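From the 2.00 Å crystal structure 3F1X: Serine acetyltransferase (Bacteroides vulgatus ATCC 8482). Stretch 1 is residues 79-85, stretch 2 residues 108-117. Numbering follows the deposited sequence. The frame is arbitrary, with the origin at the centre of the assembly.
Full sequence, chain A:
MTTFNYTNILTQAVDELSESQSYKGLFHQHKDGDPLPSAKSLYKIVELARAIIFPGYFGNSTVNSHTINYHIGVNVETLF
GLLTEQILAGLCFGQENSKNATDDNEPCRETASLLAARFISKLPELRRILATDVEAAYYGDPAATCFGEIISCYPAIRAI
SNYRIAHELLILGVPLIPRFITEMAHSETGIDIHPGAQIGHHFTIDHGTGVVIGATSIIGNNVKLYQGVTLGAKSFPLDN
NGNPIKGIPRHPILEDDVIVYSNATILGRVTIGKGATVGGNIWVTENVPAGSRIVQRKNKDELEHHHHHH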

# COMPACT_ATOMS: atom_id res chain seq x y z
N LEU A 79 5.66 -19.23 4.54
CA LEU A 79 6.56 -19.69 3.50
C LEU A 79 6.00 -20.94 2.82
O LEU A 79 6.04 -21.06 1.59
CB LEU A 79 7.94 -20.01 4.09
CG LEU A 79 8.93 -20.68 3.14
CD1 LEU A 79 9.11 -19.81 1.91
CD2 LEU A 79 10.27 -20.90 3.83
N PHE A 80 5.50 -21.87 3.62
CA PHE A 80 4.94 -23.09 3.08
C PHE A 80 3.81 -22.84 2.09
O PHE A 80 3.78 -23.45 1.02
CB PHE A 80 4.43 -23.98 4.20
CG PHE A 80 3.77 -25.23 3.72
CD1 PHE A 80 4.48 -26.15 2.96
CD2 PHE A 80 2.44 -25.50 4.01
CE1 PHE A 80 3.88 -27.32 2.49
CE2 PHE A 80 1.82 -26.67 3.55
CZ PHE A 80 2.55 -27.57 2.79
N GLY A 81 2.88 -21.98 2.47
CA GLY A 81 1.76 -21.66 1.60
C GLY A 81 2.23 -21.03 0.31
O GLY A 81 1.85 -21.46 -0.78
N LEU A 82 3.06 -19.99 0.43
CA LEU A 82 3.59 -19.28 -0.73
C LEU A 82 4.43 -20.19 -1.63
O LEU A 82 4.24 -20.20 -2.85
CB LEU A 82 4.46 -18.10 -0.26
CG LEU A 82 3.98 -16.65 -0.38
CD1 LEU A 82 2.48 -16.55 -0.24
CD2 LEU A 82 4.68 -15.80 0.66
N LEU A 83 5.34 -20.94 -1.03
CA LEU A 83 6.21 -21.82 -1.81
C LEU A 83 5.46 -22.93 -2.53
O LEU A 83 5.86 -23.35 -3.60
CB LEU A 83 7.30 -22.43 -0.91
CG LEU A 83 8.35 -23.29 -1.61
CD1 LEU A 83 9.09 -22.49 -2.69
CD2 LEU A 83 9.33 -23.81 -0.58
N THR A 84 4.38 -23.42 -1.93
CA THR A 84 3.60 -24.48 -2.58
C THR A 84 3.06 -23.96 -3.91
O THR A 84 3.19 -24.61 -4.94
CB THR A 84 2.41 -24.93 -1.68
OG1 THR A 84 2.91 -25.53 -0.48
CG2 THR A 84 1.54 -25.93 -2.42
N GLU A 85 2.48 -22.77 -3.89
CA GLU A 85 1.91 -22.18 -5.09
C GLU A 85 2.94 -21.91 -6.18
O GLU A 85 2.68 -22.15 -7.35
CB GLU A 85 1.19 -20.88 -4.74
CG GLU A 85 0.35 -20.29 -5.87
CD GLU A 85 -0.81 -21.18 -6.25
OE1 GLU A 85 -1.46 -21.74 -5.34
OE2 GLU A 85 -1.09 -21.31 -7.46
N CYS A 108 -0.44 -31.34 -9.60
CA CYS A 108 -1.44 -31.16 -8.57
C CYS A 108 -0.73 -30.53 -7.38
O CYS A 108 0.45 -30.81 -7.14
CB CYS A 108 -2.06 -32.51 -8.19
SG CYS A 108 -0.85 -33.77 -7.74
N ARG A 109 -1.43 -29.67 -6.66
CA ARG A 109 -0.86 -28.99 -5.50
C ARG A 109 -0.25 -30.01 -4.54
O ARG A 109 0.70 -29.70 -3.82
CB ARG A 109 -1.95 -28.19 -4.80
CG ARG A 109 -1.48 -27.42 -3.58
CD ARG A 109 -2.62 -26.58 -3.06
NE ARG A 109 -3.19 -25.77 -4.13
CZ ARG A 109 -2.59 -24.71 -4.67
NH1 ARG A 109 -1.40 -24.32 -4.22
NH2 ARG A 109 -3.17 -24.05 -5.65
N GLU A 110 -0.82 -31.20 -4.53
CA GLU A 110 -0.36 -32.29 -3.67
C GLU A 110 1.14 -32.52 -3.86
O GLU A 110 1.89 -32.67 -2.90
CB GLU A 110 -1.14 -33.55 -4.01
CG GLU A 110 -0.66 -34.82 -3.34
CD GLU A 110 -1.36 -36.06 -3.88
OE1 GLU A 110 -0.96 -37.18 -3.51
OE2 GLU A 110 -2.32 -35.90 -4.66
N THR A 111 1.57 -32.55 -5.12
CA THR A 111 2.97 -32.75 -5.44
C THR A 111 3.79 -31.54 -5.01
O THR A 111 4.87 -31.69 -4.44
CB THR A 111 3.16 -32.95 -6.96
OG1 THR A 111 2.27 -33.96 -7.43
CG2 THR A 111 4.59 -33.35 -7.27
N ALA A 112 3.28 -30.35 -5.29
CA ALA A 112 3.96 -29.11 -4.95
C ALA A 112 4.07 -28.88 -3.45
O ALA A 112 5.07 -28.38 -2.97
CB ALA A 112 3.25 -27.93 -5.60
N SER A 113 3.04 -29.26 -2.70
CA SER A 113 3.07 -29.05 -1.25
C SER A 113 4.13 -29.91 -0.56
O SER A 113 4.78 -29.46 0.38
CB SER A 113 1.68 -29.29 -0.65
OG SER A 113 1.22 -30.60 -0.91
N LEU A 114 4.31 -31.14 -1.03
CA LEU A 114 5.31 -32.02 -0.43
C LEU A 114 6.72 -31.51 -0.76
O LEU A 114 7.62 -31.52 0.09
CB LEU A 114 5.12 -33.46 -0.92
CG LEU A 114 5.98 -34.54 -0.25
CD1 LEU A 114 5.87 -34.43 1.27
CD2 LEU A 114 5.52 -35.91 -0.72
N LEU A 115 6.93 -31.06 -2.00
CA LEU A 115 8.23 -30.52 -2.38
C LEU A 115 8.52 -29.29 -1.53
O LEU A 115 9.64 -29.10 -1.06
CB LEU A 115 8.24 -30.15 -3.87
CG LEU A 115 8.21 -31.27 -4.92
CD1 LEU A 115 8.22 -30.66 -6.32
CD2 LEU A 115 9.41 -32.18 -4.74
N ALA A 116 7.50 -28.46 -1.32
CA ALA A 116 7.67 -27.26 -0.51
C ALA A 116 8.06 -27.64 0.91
O ALA A 116 8.92 -27.00 1.52
CB ALA A 116 6.39 -26.43 -0.51
N ALA A 117 7.43 -28.68 1.44
CA ALA A 117 7.74 -29.13 2.80
C ALA A 117 9.16 -29.71 2.83
O ALA A 117 9.91 -29.50 3.79
CB ALA A 117 6.72 -30.17 3.26

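Two helical segments of one chain pack here, residues 79-85 and 109-117. Their axes approach to 8.2 Å, and their N-to-C directions differ by 129°. The backbones come nearest at Thr-84 and Ser-113, whose CA atoms lie 4.8 Å apart. Ala-112, Ser-113 and Ala-116 are the small residues of the second helix at this point.

Thr-84 is the centre of the contact. Its side chain sits as a knob in a hole formed by Arg-109, Ala-112, Ser-113 and Ala-116. The hydroxyl does not look across the interface for a partner. Thr-84 OG1 donates to Phe-80 O at 2.7 Å, one turn back in its own helix. Phe-80 O also accepts the backbone hydrogen bond from Thr-84 N at 3.0 Å, so this carbonyl serves two donors from one residue. With that donor satisfied within its own helix, the nearest atoms of the second helix to Thr-84 OG1 are carbons, Ser-113 CA and Ala-116 CB, each at 3.6 Å. The methyl Thr-84 CG2 is 3.6 Å from Arg-109 CG. Thr-84 O meets a methyl across the interface, with Ala-112 CB at 3.4 Å.

The hydrogen bonds between the two stretches all belong to one ion pair. Arg-109 NH1 donates to Glu-85 OE1 at 2.8 Å, and Arg-109 NH2 donates to the same Glu-85 OE1 at 2.9 Å. One carboxylate oxygen thus takes both donors in a forked salt bridge. The N-H...O angles, 138° and 135°, are well short of linear, as expected when two nitrogens share one acceptor. Glu-85 OE1 lies at the edge of the guanidinium, near its plane. The CA-to-CB bond of Glu-85 points away from the other helix, yet the end of its side chain comes back to reach the arginine.

Phe-80 closes another part of the contact. Its ring edge faces the backbone of the second helix, with Phe-80 CE1 3.1 Å from Ser-113 O. That carbonyl already accepts the helical hydrogen bond from Ala-117 N at 3.0 Å. The ring also touches methyls, with Phe-80 CD1 4.0 Å from Ala-116 CB and Phe-80 CE1 4.1 Å from Ala-117 CB. Leu-83 adds to the apolar packing, its CG 3.9 Å from Ala-116 CB.

Ser-113 OG stays with its own helix. It lies 3.1 Å from Arg-109 O and 2.9 Å from Glu-110 O; the choice of acceptor is open. Ser-113 N donates to Arg-109 O at 2.6 Å.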